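Putative metalloprotease II (PDB 4ON1) probably cleaves peptide bonds as a secreted zinc-dependent metalloendopeptidase related to fragilysin, here with zinc bound and its fragilysin-type N-terminal domain, probably a prodomain, still attached. Local coordinates at residues A[202-207]-A[243-248]; A[283-288]-A[318-323]; A[279-284]-A[310-315]; A[85-90]-A[220-225]. One frame throughout, in Å; residues are numbered along the deposited sequence.

Contact 1 of 4, residues A[202-207]-A[243-248]; sequences TLEFML and KYTIKD
Glu-204 and Lys-243 sit beside each other on neighbouring parallel strands, and their side chains run in the same direction. Polar contacts group around the carboxylate of Glu-204. Its CG is anti to the backbone N (chi1 180°) and the chain beyond is extended. OE2 accepts a hydrogen bond from Thr-245 OG1 at 2.6 Å through its anti lone pair. Lys-243 NZ stays 4.1 Å from Glu-204 OE2, too far for a salt bridge. A water joins the two groups instead, donating to Glu-204 OE1 and accepting from Lys-243 NZ. OE1 also forms a salt bridge with Lys-282.

Backbone bonds make the ladder. Leu-203 O accepts from Lys-243 N. Phe-205 and Leu-207 each give through N and accept through O, to Lys-243, Thr-245 and Lys-247. The bond from Thr-245 N to Phe-205 O is nearly straight, 177° at the hydrogen.

Apolar contacts occur on both faces. Met-206 SD lies 3.8 Å from Thr-245 CB, and its CE reaches Lys-247 CD. On the other face the rings of Phe-205 and Tyr-244 are near parallel, planes at 18°, but slid apart, with Phe-205 CD2 3.7 Å from Tyr-244 CE1. Leu-207 CD1 touches Tyr-244 CB. Tyr-244 OH bonds to Thr-228 on helix 217-230, which covers this face. Two parallel strands joined through that helix are typical of the N-terminal subdomain of metzincin proteases.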
loop_
_atom_site.group_PDB
_atom_site.type_symbol
_atom_site.label_atom_id
_atom_site.label_comp_id
_atom_site.label_asym_id
_atom_site.label_seq_id
_atom_site.Cartn_x
_atom_site.Cartn_y
_atom_site.Cartn_z
ATOM N N THR A 202 -2.799 3.313 19.473
ATOM C CA THR A 202 -1.861 3.319 18.361
ATOM C C THR A 202 -1.644 1.902 17.844
ATOM O O THR A 202 -1.223 1.019 18.579
ATOM C CB THR A 202 -0.499 3.924 18.760
ATOM O OG1 THR A 202 -0.667 5.303 19.111
ATOM C CG2 THR A 202 0.484 3.825 17.601
ATOM N N LEU A 203 -1.950 1.686 16.572
ATOM C CA LEU A 203 -1.650 0.419 15.926
ATOM C C LEU A 203 -0.419 0.590 15.042
ATOM O O LEU A 203 -0.448 1.358 14.079
ATOM C CB LEU A 203 -2.848 -0.064 15.103
ATOM C CG LEU A 203 -2.726 -1.418 14.404
ATOM C CD1 LEU A 203 -2.285 -2.504 15.382
ATOM C CD2 LEU A 203 -4.042 -1.784 13.753
ATOM N N GLU A 204 0.673 -0.089 15.386
ATOM C CA GLU A 204 1.903 0.022 14.594
ATOM C C GLU A 204 2.178 -1.230 13.778
ATOM O O GLU A 204 2.331 -2.316 14.337
ATOM C CB GLU A 204 3.119 0.319 15.483
ATOM C CG GLU A 204 4.436 0.437 14.694
ATOM C CD GLU A 204 5.645 0.754 15.572
ATOM O OE1 GLU A 204 5.549 0.626 16.811
ATOM O OE2 GLU A 204 6.701 1.133 15.021
ATOM N N PHE A 205 2.222 -1.079 12.455
ATOM C CA PHE A 205 2.596 -2.182 11.575
ATOM C C PHE A 205 4.085 -2.158 11.284
ATOM O O PHE A 205 4.622 -1.127 10.864
ATOM C CB PHE A 205 1.815 -2.127 10.260
ATOM C CG PHE A 205 0.349 -2.320 10.432
ATOM C CD1 PHE A 205 -0.180 -3.594 10.591
ATOM C CD2 PHE A 205 -0.505 -1.226 10.469
ATOM C CE1 PHE A 205 -1.538 -3.771 10.766
ATOM C CE2 PHE A 205 -1.868 -1.395 10.647
ATOM C CZ PHE A 205 -2.386 -2.670 10.790
ATOM N N MET A 206 4.746 -3.291 11.512
ATOM C CA MET A 206 6.156 -3.426 11.178
ATOM C C MET A 206 6.274 -4.071 9.807
ATOM O O MET A 206 5.985 -5.255 9.631
ATOM C CB MET A 206 6.896 -4.252 12.231
ATOM C CG MET A 206 6.753 -3.737 13.661
ATOM S SD MET A 206 7.631 -2.175 13.903
ATOM C CE MET A 206 9.326 -2.778 13.948
ATOM N N LEU A 207 6.679 -3.272 8.827
ATOM C CA LEU A 207 6.738 -3.741 7.453
ATOM C C LEU A 207 8.176 -4.098 7.114
ATOM O O LEU A 207 9.046 -3.230 7.022
ATOM C CB LEU A 207 6.183 -2.681 6.504
ATOM C CG LEU A 207 4.782 -2.179 6.878
ATOM C CD1 LEU A 207 4.310 -1.128 5.906
ATOM C CD2 LEU A 207 3.794 -3.320 6.899
ATOM N N LYS A 243 0.507 3.552 12.655
ATOM C CA LYS A 243 1.900 3.829 12.371
ATOM C C LYS A 243 2.434 2.700 11.505
ATOM O O LYS A 243 2.195 1.527 11.792
ATOM C CB LYS A 243 2.694 3.975 13.673
ATOM C CG LYS A 243 4.169 4.299 13.490
ATOM C CD LYS A 243 4.860 4.395 14.848
ATOM C CE LYS A 243 6.330 4.767 14.702
ATOM N NZ LYS A 243 6.965 5.096 16.016
ATOM N N TYR A 244 3.129 3.055 10.431
ATOM C CA TYR A 244 3.764 2.059 9.570
ATOM C C TYR A 244 5.276 2.213 9.639
ATOM O O TYR A 244 5.812 3.249 9.261
ATOM C CB TYR A 244 3.302 2.200 8.119
ATOM C CG TYR A 244 1.802 2.187 7.920
ATOM C CD1 TYR A 244 1.127 1.001 7.678
ATOM C CD2 TYR A 244 1.065 3.365 7.961
ATOM C CE1 TYR A 244 -0.254 0.983 7.487
ATOM C CE2 TYR A 244 -0.309 3.359 7.765
ATOM C CZ TYR A 244 -0.960 2.163 7.526
ATOM O OH TYR A 244 -2.328 2.155 7.329
ATOM N N THR A 245 5.958 1.191 10.138
ATOM C CA THR A 245 7.410 1.243 10.266
ATOM C C THR A 245 8.047 0.311 9.252
ATOM O O THR A 245 7.874 -0.903 9.311
ATOM C CB THR A 245 7.858 0.881 11.692
ATOM O OG1 THR A 245 7.336 1.863 12.592
ATOM C CG2 THR A 245 9.383 0.863 11.797
ATOM N N ILE A 246 8.742 0.894 8.285
ATOM C CA ILE A 246 9.346 0.125 7.206
ATOM C C ILE A 246 10.819 -0.133 7.483
ATOM O O ILE A 246 11.601 0.809 7.616
ATOM C CB ILE A 246 9.206 0.857 5.847
ATOM C CG1 ILE A 246 7.734 1.132 5.527
ATOM C CG2 ILE A 246 9.858 0.046 4.721
ATOM C CD1 ILE A 246 7.541 2.248 4.485
ATOM N N LYS A 247 11.198 -1.405 7.550
ATOM C CA LYS A 247 12.581 -1.774 7.867
ATOM C C LYS A 247 13.169 -2.748 6.866
ATOM O O LYS A 247 12.465 -3.617 6.354
ATOM C CB LYS A 247 12.670 -2.402 9.261
ATOM C CG LYS A 247 12.103 -1.562 10.381
ATOM C CD LYS A 247 12.200 -2.307 11.713
ATOM C CE LYS A 247 13.647 -2.491 12.145
ATOM N NZ LYS A 247 14.369 -1.191 12.269
ATOM N N ASP A 248 14.460 -2.600 6.582
ATOM C CA ASP A 248 15.182 -3.638 5.854
ATOM C C ASP A 248 15.516 -4.803 6.777
ATOM O O ASP A 248 15.583 -4.645 7.992
ATOM C CB ASP A 248 16.465 -3.089 5.223
ATOM C CG ASP A 248 16.186 -2.155 4.057
ATOM O OD1 ASP A 248 15.708 -2.642 3.010
ATOM O OD2 ASP A 248 16.446 -0.940 4.186
HETATM O O HOH W 1 7.136 3.114 17.604
#

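Contact 2 of 4, residues A[283-288]-A[318-323]; sequences PYILLR and VAAIST
Ile-285 has CG1 anti to the carbonyl carbon (chi1 -60°) and CG2 anti to the backbone N. This sets CG1 against Ala-320 and CG2 against Ser-322. CG1 meets Ala-320 CB at 3.9 Å. CG2 meets Ser-322 CB, also at 3.9 Å. Leu-287 CD2 lies 4.0 Å from Ser-322 CB. The serine CB is thus touched by two side chains of strand 284-288. Its OG, anti to the backbone N, donates to the carbonyl O of Thr-323 in its own strand.

The other face is lined by Tyr-284, Leu-286 and Arg-288. There Leu-286 CB rests 4.0 Å from Ile-321 CG2. Ala-319 brings its CB to 3.3 Å from Tyr-284 O. Before the strands begin, Pro-283 CB packs on Val-318 CG1.

The strands are parallel and in register, pairing Tyr-284 with Ala-319 through to Arg-288 with Thr-323. Four sound backbone bonds link them, among them Ser-322 N to Leu-286 O at 2.8 Å. The last, Arg-288 N to Ser-322 O, is weak. The guanidinium of Arg-288 is held elsewhere, by Glu-210 and the carbonyl of Thr-291.

Strand 201-209 flanks strand 284-288 on its other edge. Helix 259-271 packs against Tyr-284, Leu-286 and Ala-319, while helix 331-340, which carries zinc ligands His-334 and His-338, packs against Ile-285 and Ser-322.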
loop_
_atom_site.group_PDB
_atom_site.type_symbol
_atom_site.label_atom_id
_atom_site.label_comp_id
_atom_site.label_asym_id
_atom_site.label_seq_id
_atom_site.Cartn_x
_atom_site.Cartn_y
_atom_site.Cartn_z
ATOM N N PRO A 283 2.045 -6.373 14.806
ATOM C CA PRO A 283 1.892 -7.117 13.551
ATOM C C PRO A 283 3.109 -6.922 12.676
ATOM O O PRO A 283 3.534 -5.782 12.506
ATOM C CB PRO A 283 0.651 -6.487 12.897
ATOM C CG PRO A 283 -0.004 -5.662 13.982
ATOM C CD PRO A 283 1.108 -5.242 14.897
ATOM N N TYR A 284 3.656 -8.008 12.139
ATOM C CA TYR A 284 4.798 -7.933 11.232
ATOM C C TYR A 284 4.433 -8.479 9.867
ATOM O O TYR A 284 3.894 -9.574 9.772
ATOM C CB TYR A 284 5.987 -8.714 11.791
ATOM C CG TYR A 284 6.716 -8.031 12.920
ATOM C CD1 TYR A 284 6.190 -8.012 14.197
ATOM C CD2 TYR A 284 7.954 -7.445 12.710
ATOM C CE1 TYR A 284 6.864 -7.394 15.236
ATOM C CE2 TYR A 284 8.636 -6.825 13.740
ATOM C CZ TYR A 284 8.088 -6.806 14.996
ATOM O OH TYR A 284 8.762 -6.197 16.019
ATOM N N ILE A 285 4.725 -7.726 8.808
ATOM C CA ILE A 285 4.448 -8.222 7.470
ATOM C C ILE A 285 5.703 -8.213 6.605
ATOM O O ILE A 285 6.376 -7.188 6.483
ATOM C CB ILE A 285 3.333 -7.407 6.784
ATOM C CG1 ILE A 285 2.039 -7.496 7.594
ATOM C CG2 ILE A 285 3.048 -7.956 5.392
ATOM C CD1 ILE A 285 1.708 -6.221 8.318
ATOM N N LEU A 286 6.022 -9.371 6.024
ATOM C CA LEU A 286 7.166 -9.499 5.122
ATOM C C LEU A 286 6.785 -9.083 3.706
ATOM O O LEU A 286 5.779 -9.558 3.161
ATOM C CB LEU A 286 7.687 -10.941 5.111
ATOM C CG LEU A 286 8.914 -11.207 4.236
ATOM C CD1 LEU A 286 10.146 -10.522 4.821
ATOM C CD2 LEU A 286 9.158 -12.708 4.090
ATOM N N LEU A 287 7.603 -8.225 3.100
ATOM C CA LEU A 287 7.290 -7.677 1.786
ATOM C C LEU A 287 8.295 -8.073 0.704
ATOM O O LEU A 287 9.509 -7.941 0.879
ATOM C CB LEU A 287 7.212 -6.145 1.862
ATOM C CG LEU A 287 6.227 -5.553 2.881
ATOM C CD1 LEU A 287 6.256 -4.022 2.825
ATOM C CD2 LEU A 287 4.833 -6.057 2.599
ATOM N N ARG A 288 7.776 -8.544 -0.426
ATOM C CA ARG A 288 8.597 -8.820 -1.602
ATOM C C ARG A 288 7.863 -8.327 -2.831
ATOM O O ARG A 288 6.650 -8.116 -2.784
ATOM C CB ARG A 288 8.897 -10.310 -1.738
ATOM C CG ARG A 288 7.631 -11.148 -1.874
ATOM C CD ARG A 288 7.898 -12.509 -2.489
ATOM N NE ARG A 288 8.994 -13.216 -1.831
ATOM C CZ ARG A 288 9.333 -14.472 -2.100
ATOM N NH1 ARG A 288 8.643 -15.166 -2.995
ATOM N NH2 ARG A 288 10.352 -15.036 -1.465
ATOM N N VAL A 318 1.571 -12.555 15.442
ATOM C CA VAL A 318 0.759 -11.823 14.474
ATOM C C VAL A 318 1.627 -11.386 13.308
ATOM O O VAL A 318 2.422 -10.462 13.425
ATOM C CB VAL A 318 0.071 -10.581 15.096
ATOM C CG1 VAL A 318 -0.725 -9.827 14.032
ATOM C CG2 VAL A 318 -0.831 -10.990 16.245
ATOM N N ALA A 319 1.490 -12.075 12.185
ATOM C CA ALA A 319 2.354 -11.816 11.052
ATOM C C ALA A 319 1.682 -12.176 9.750
ATOM O O ALA A 319 0.690 -12.910 9.720
ATOM C CB ALA A 319 3.678 -12.585 11.191
ATOM N N ALA A 320 2.237 -11.650 8.671
ATOM C CA ALA A 320 1.768 -11.982 7.344
ATOM C C ALA A 320 2.915 -11.836 6.365
ATOM O O ALA A 320 3.970 -11.314 6.702
ATOM C CB ALA A 320 0.603 -11.091 6.937
ATOM N N ILE A 321 2.702 -12.318 5.153
ATOM C CA ILE A 321 3.599 -12.025 4.057
ATOM C C ILE A 321 2.748 -11.407 2.950
ATOM O O ILE A 321 1.565 -11.733 2.814
ATOM C CB ILE A 321 4.323 -13.284 3.575
ATOM C CG1 ILE A 321 3.329 -14.276 2.978
ATOM C CG2 ILE A 321 5.028 -13.974 4.748
ATOM C CD1 ILE A 321 3.959 -15.622 2.635
ATOM N N SER A 322 3.335 -10.507 2.173
ATOM C CA SER A 322 2.569 -9.815 1.145
ATOM C C SER A 322 3.432 -9.372 -0.014
ATOM O O SER A 322 4.547 -8.895 0.184
ATOM C CB SER A 322 1.861 -8.595 1.742
ATOM O OG SER A 322 1.100 -7.937 0.738
ATOM N N THR A 323 2.899 -9.509 -1.223
ATOM C CA THR A 323 3.516 -8.895 -2.388
ATOM C C THR A 323 3.342 -7.378 -2.302
ATOM O O THR A 323 2.450 -6.889 -1.601
ATOM C CB THR A 323 2.897 -9.413 -3.697
ATOM O OG1 THR A 323 3.680 -8.973 -4.821
ATOM C CG2 THR A 323 1.458 -8.931 -3.830
#

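Contact 3 of 4, residues A[279-284]-A[310-315]; sequences QDKKPY and NNPRGN
Asp-280 and Asn-315 make the one hydrogen bond between residues 279-284 and 310-315. Just before it, Gln-279 braces its own loop: its carbonyl O accepts from Tyr-284 OH at 2.6 Å, with the hydroxyl above the carbonyl plane, and its OE1 accepts from Lys-282 NZ. Asp-280 then turns its carboxylate across. CG lies between the backbone N and the carbonyl carbon (chi1 61°), and OD2 takes the backbone N of Asn-315 at 2.8 Å. The bond is straight, 172° at the hydrogen, and uses the anti lone pair of OD2. Gly-314 passes close by, its CA 3.5 Å from Asp-280 OD2. The backbone of Asp-280 also bonds to that of Phe-316, just past Asn-315.

Both loops lie at the surface of the metallopeptidase part of the chain. They lead into the parallel strands 284-288 and 319-323, so the contact sits at the entry to that strand pair.

Lys-281 lies against Pro-312, Arg-313 and Gly-314. Its CA is 3.3 Å from Arg-313 O in a CA-H...O contact, and its CG packs on Gly-314 CA. Its carbonyl O meets Pro-312 CB at 3.7 Å. The extended chain carries NZ toward a water, a weak bond; that water donates to Pro-312 O at 2.9 Å.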
loop_
_atom_site.group_PDB
_atom_site.type_symbol
_atom_site.label_atom_id
_atom_site.label_comp_id
_atom_site.label_asym_id
_atom_site.label_seq_id
_atom_site.Cartn_x
_atom_site.Cartn_y
_atom_site.Cartn_z
ATOM N N GLN A 279 9.962 -6.137 20.654
ATOM C CA GLN A 279 8.833 -5.586 19.907
ATOM C C GLN A 279 7.945 -6.698 19.353
ATOM O O GLN A 279 7.461 -6.624 18.220
ATOM C CB GLN A 279 9.328 -4.690 18.767
ATOM C CG GLN A 279 10.287 -3.584 19.201
ATOM C CD GLN A 279 10.619 -2.641 18.056
ATOM O OE1 GLN A 279 9.727 -2.074 17.418
ATOM N NE2 GLN A 279 11.904 -2.484 17.778
ATOM N N ASP A 280 7.724 -7.720 20.171
ATOM C CA ASP A 280 7.066 -8.947 19.725
ATOM C C ASP A 280 5.530 -8.880 19.713
ATOM O O ASP A 280 4.868 -9.826 19.285
ATOM C CB ASP A 280 7.525 -10.101 20.617
ATOM C CG ASP A 280 7.157 -9.886 22.074
ATOM O OD1 ASP A 280 7.700 -8.938 22.685
ATOM O OD2 ASP A 280 6.338 -10.664 22.613
ATOM N N LYS A 281 4.970 -7.755 20.147
ATOM C CA LYS A 281 3.521 -7.627 20.275
ATOM C C LYS A 281 2.926 -6.707 19.218
ATOM O O LYS A 281 1.878 -6.104 19.432
ATOM C CB LYS A 281 3.172 -7.111 21.671
ATOM C CG LYS A 281 3.576 -8.059 22.791
ATOM C CD LYS A 281 3.206 -7.454 24.144
ATOM C CE LYS A 281 3.161 -8.499 25.239
ATOM N NZ LYS A 281 2.744 -7.888 26.538
ATOM N N LYS A 282 3.594 -6.631 18.070
ATOM C CA LYS A 282 3.122 -5.844 16.935
ATOM C C LYS A 282 2.918 -6.767 15.745
ATOM O O LYS A 282 3.540 -7.824 15.679
ATOM C CB LYS A 282 4.127 -4.740 16.568
ATOM C CG LYS A 282 4.500 -3.805 17.699
ATOM C CD LYS A 282 5.596 -2.845 17.231
ATOM C CE LYS A 282 6.197 -2.068 18.399
ATOM N NZ LYS A 282 7.303 -1.196 17.929
ATOM N N PRO A 283 2.045 -6.373 14.806
ATOM C CA PRO A 283 1.892 -7.117 13.551
ATOM C C PRO A 283 3.109 -6.922 12.676
ATOM O O PRO A 283 3.534 -5.782 12.506
ATOM C CB PRO A 283 0.651 -6.487 12.897
ATOM C CG PRO A 283 -0.004 -5.662 13.982
ATOM C CD PRO A 283 1.108 -5.242 14.897
ATOM N N TYR A 284 3.656 -8.008 12.139
ATOM C CA TYR A 284 4.798 -7.933 11.232
ATOM C C TYR A 284 4.433 -8.479 9.867
ATOM O O TYR A 284 3.894 -9.574 9.772
ATOM C CB TYR A 284 5.987 -8.714 11.791
ATOM C CG TYR A 284 6.716 -8.031 12.920
ATOM C CD1 TYR A 284 6.190 -8.012 14.197
ATOM C CD2 TYR A 284 7.954 -7.445 12.710
ATOM C CE1 TYR A 284 6.864 -7.394 15.236
ATOM C CE2 TYR A 284 8.636 -6.825 13.740
ATOM C CZ TYR A 284 8.088 -6.806 14.996
ATOM O OH TYR A 284 8.762 -6.197 16.019
ATOM N N ASN A 310 -5.993 -4.135 23.299
ATOM C CA ASN A 310 -5.882 -4.122 24.750
ATOM C C ASN A 310 -5.024 -5.259 25.279
ATOM O O ASN A 310 -4.261 -5.079 26.226
ATOM C CB ASN A 310 -7.270 -4.179 25.383
ATOM C CG ASN A 310 -8.055 -2.906 25.163
ATOM O OD1 ASN A 310 -7.535 -1.807 25.366
ATOM N ND2 ASN A 310 -9.309 -3.043 24.739
ATOM N N ASN A 311 -5.153 -6.433 24.673
ATOM C CA ASN A 311 -4.298 -7.552 25.033
ATOM C C ASN A 311 -3.652 -8.179 23.808
ATOM O O ASN A 311 -4.057 -9.261 23.377
ATOM C CB ASN A 311 -5.096 -8.590 25.815
ATOM C CG ASN A 311 -5.682 -8.021 27.091
ATOM O OD1 ASN A 311 -5.008 -7.944 28.121
ATOM N ND2 ASN A 311 -6.934 -7.590 27.022
ATOM N N PRO A 312 -2.637 -7.499 23.246
ATOM C CA PRO A 312 -1.998 -7.984 22.020
ATOM C C PRO A 312 -1.296 -9.309 22.231
ATOM O O PRO A 312 -0.728 -9.550 23.298
ATOM C CB PRO A 312 -0.986 -6.881 21.680
ATOM C CG PRO A 312 -0.738 -6.182 22.985
ATOM C CD PRO A 312 -2.057 -6.224 23.700
ATOM N N ARG A 313 -1.376 -10.174 21.227
ATOM C CA ARG A 313 -0.581 -11.393 21.196
ATOM C C ARG A 313 0.910 -11.075 21.109
ATOM O O ARG A 313 1.295 -10.051 20.546
ATOM C CB ARG A 313 -1.024 -12.258 20.027
ATOM C CG ARG A 313 -2.449 -12.754 20.195
ATOM C CD ARG A 313 -2.974 -13.377 18.928
ATOM N NE ARG A 313 -2.124 -14.481 18.507
ATOM C CZ ARG A 313 -2.320 -15.746 18.846
ATOM N NH1 ARG A 313 -3.335 -16.073 19.633
ATOM N NH2 ARG A 313 -1.488 -16.681 18.405
ATOM N N GLY A 314 1.743 -11.953 21.660
ATOM C CA GLY A 314 3.182 -11.732 21.682
ATOM C C GLY A 314 3.962 -12.727 20.842
ATOM O O GLY A 314 3.380 -13.451 20.032
ATOM N N ASN A 315 5.284 -12.732 21.018
ATOM C CA ASN A 315 6.178 -13.671 20.339
ATOM C C ASN A 315 6.004 -13.689 18.821
ATOM O O ASN A 315 6.090 -14.744 18.194
ATOM C CB ASN A 315 5.990 -15.093 20.898
ATOM C CG ASN A 315 7.102 -16.042 20.464
ATOM O OD1 ASN A 315 6.845 -17.161 20.012
ATOM N ND2 ASN A 315 8.343 -15.579 20.573
HETATM O O HOH W 2 -0.578 -8.377 25.892
#

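Contact 4 of 4, residues A[85-90]-A[220-225]; sequences NAILSQ and ITSQIQ
Asn-85 and Gln-225 bring their side-chain amides together in a stack, one plane over the other at 30°. Asn-85 ND2 lies 3.6 Å from Gln-225 CD, and Asn-85 CB is 3.7 Å from the same carbon. The O and N of the glutamine amide may be exchanged, which leaves the identity of its two ends uncertain. One of its ends lies near the carbonyl O of Ala-86 and the other near Asn-85 ND2. The asparagine ND2 also has a weak hydrogen bond to Phe-76 O.

Ile-87 lays its methyls on the helix backbone and the hydroxyl of Thr-221. Its CG1 is anti to the carbonyl carbon (chi1 -57°), and CD1, beyond it, reaches the helix backbone. CD1 lies 3.5 Å from Thr-221 O and 3.6 Å from Ser-222 N. CG2 comes to 3.8 Å from Thr-221 OG1. The Ile-87 and Gln-225 side chains run past one another, pointing opposite ways.

The hydroxyls beside Ile-87 have partners of their own. Thr-221 OG1 bonds to Tyr-92 OH, and Ser-222 OG to His-218 O one turn back in the helix.

Strand 85-88 runs at 135° to the helix segment, with axes 9.4 Å apart. Such strand-on-helix packing here joins two domains. The strand lies in the fragilysin-type N-terminal domain, probably a prodomain as in fragilysin. Helix 217-230 also packs on strand 240-248 of the protease domain, through Ile-220, Thr-221 and Ile-224.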
loop_
_atom_site.group_PDB
_atom_site.type_symbol
_atom_site.label_atom_id
_atom_site.label_comp_id
_atom_site.label_asym_id
_atom_site.label_seq_id
_atom_site.Cartn_x
_atom_site.Cartn_y
_atom_site.Cartn_z
ATOM N N ASN A 85 -5.025 10.323 -4.752
ATOM C CA ASN A 85 -4.102 10.129 -3.641
ATOM C C ASN A 85 -2.715 10.564 -4.063
ATOM O O ASN A 85 -2.394 10.536 -5.251
ATOM C CB ASN A 85 -4.054 8.664 -3.186
ATOM C CG ASN A 85 -5.318 8.228 -2.463
ATOM O OD1 ASN A 85 -6.081 7.400 -2.966
ATOM N ND2 ASN A 85 -5.547 8.790 -1.283
ATOM N N ALA A 86 -1.890 10.944 -3.090
ATOM C CA ALA A 86 -0.498 11.276 -3.362
ATOM C C ALA A 86 0.363 10.865 -2.193
ATOM O O ALA A 86 -0.126 10.692 -1.074
ATOM C CB ALA A 86 -0.332 12.775 -3.649
ATOM N N ILE A 87 1.648 10.686 -2.474
ATOM C CA ILE A 87 2.634 10.309 -1.472
ATOM C C ILE A 87 3.850 11.211 -1.588
ATOM O O ILE A 87 4.337 11.428 -2.692
ATOM C CB ILE A 87 3.054 8.838 -1.651
ATOM C CG1 ILE A 87 1.816 7.932 -1.582
ATOM C CG2 ILE A 87 4.070 8.435 -0.599
ATOM C CD1 ILE A 87 2.093 6.488 -1.930
ATOM N N LEU A 88 4.335 11.743 -0.465
ATOM C CA LEU A 88 5.576 12.510 -0.481
ATOM C C LEU A 88 6.622 11.870 0.405
ATOM O O LEU A 88 6.470 11.816 1.623
ATOM C CB LEU A 88 5.360 13.960 -0.031
ATOM C CG LEU A 88 6.680 14.740 0.092
ATOM C CD1 LEU A 88 7.446 14.784 -1.233
ATOM C CD2 LEU A 88 6.438 16.148 0.603
ATOM N N SER A 89 7.681 11.378 -0.226
ATOM C CA SER A 89 8.852 10.897 0.489
ATOM C C SER A 89 10.014 11.809 0.161
ATOM O O SER A 89 9.952 12.561 -0.808
ATOM C CB SER A 89 9.173 9.456 0.092
ATOM O OG SER A 89 10.509 9.113 0.414
ATOM N N GLN A 90 11.079 11.742 0.945
ATOM C CA GLN A 90 12.256 12.536 0.635
ATOM C C GLN A 90 12.981 12.005 -0.606
ATOM O O GLN A 90 13.782 12.717 -1.205
ATOM C CB GLN A 90 13.205 12.580 1.839
ATOM C CG GLN A 90 12.639 13.402 2.991
ATOM C CD GLN A 90 13.552 13.453 4.194
ATOM O OE1 GLN A 90 14.728 13.093 4.116
ATOM N NE2 GLN A 90 13.017 13.922 5.316
ATOM N N ILE A 220 5.656 0.094 -1.703
ATOM C CA ILE A 220 5.363 -0.158 -0.296
ATOM C C ILE A 220 4.414 0.900 0.257
ATOM O O ILE A 220 3.426 0.578 0.922
ATOM C CB ILE A 220 6.655 -0.201 0.538
ATOM C CG1 ILE A 220 7.537 -1.358 0.053
ATOM C CG2 ILE A 220 6.341 -0.376 2.018
ATOM C CD1 ILE A 220 8.920 -1.391 0.685
ATOM N N THR A 221 4.708 2.167 -0.019
ATOM C CA THR A 221 3.869 3.233 0.514
ATOM C C THR A 221 2.557 3.349 -0.270
ATOM O O THR A 221 1.558 3.807 0.271
ATOM C CB THR A 221 4.610 4.574 0.546
ATOM O OG1 THR A 221 5.201 4.835 -0.732
ATOM C CG2 THR A 221 5.722 4.519 1.621
ATOM N N SER A 222 2.544 2.912 -1.528
ATOM C CA SER A 222 1.269 2.797 -2.247
ATOM C C SER A 222 0.384 1.718 -1.614
ATOM O O SER A 222 -0.825 1.906 -1.486
ATOM C CB SER A 222 1.479 2.479 -3.731
ATOM O OG SER A 222 2.098 3.559 -4.404
ATOM N N GLN A 223 0.982 0.596 -1.210
ATOM C CA GLN A 223 0.234 -0.438 -0.491
ATOM C C GLN A 223 -0.294 0.093 0.842
ATOM O O GLN A 223 -1.417 -0.218 1.249
ATOM C CB GLN A 223 1.103 -1.667 -0.234
ATOM C CG GLN A 223 1.557 -2.423 -1.485
ATOM C CD GLN A 223 0.514 -3.407 -1.977
ATOM O OE1 GLN A 223 -0.356 -3.830 -1.217
ATOM N NE2 GLN A 223 0.615 -3.802 -3.242
ATOM N N ILE A 224 0.534 0.890 1.513
ATOM C CA ILE A 224 0.189 1.483 2.802
ATOM C C ILE A 224 -0.986 2.441 2.678
ATOM O O ILE A 224 -1.856 2.502 3.550
ATOM C CB ILE A 224 1.386 2.247 3.402
ATOM C CG1 ILE A 224 2.419 1.275 3.971
ATOM C CG2 ILE A 224 0.935 3.208 4.474
ATOM C CD1 ILE A 224 3.737 1.966 4.325
ATOM N N GLN A 225 -0.991 3.204 1.592
ATOM C CA GLN A 225 -2.068 4.137 1.318
ATOM C C GLN A 225 -3.410 3.401 1.263
ATOM O O GLN A 225 -4.405 3.854 1.829
ATOM C CB GLN A 225 -1.791 4.868 0.006
ATOM C CG GLN A 225 -2.871 5.817 -0.431
ATOM C CD GLN A 225 -2.493 7.250 -0.168
ATOM O OE1 GLN A 225 -1.706 7.855 -0.910
ATOM N NE2 GLN A 225 -3.041 7.805 0.904
#

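Contacts 1, 2 and 4 are buried, while contact 3 lies at the surface. Contacts 1 and 2 are neighbours in one run of parallel strands: strand 201-209 pairs with strand 284-288, through Met-206 and Pro-283 and Ile-285. Both rest on backbone bonds, but contact 1 adds a carboxylate network, whereas the side-chain contacts of contact 2 are mostly apolar. Contact 3 shares Pro-283 and Tyr-284 with contact 2 and has one carboxylate-to-backbone bond and a weak water link. Its Lys-282 reaches Glu-204 of contact 1. Contact 4 has no ladder; strand side chains pack on a helix. Its Ile-220 and Ile-224 meet Ile-246 of contact 1.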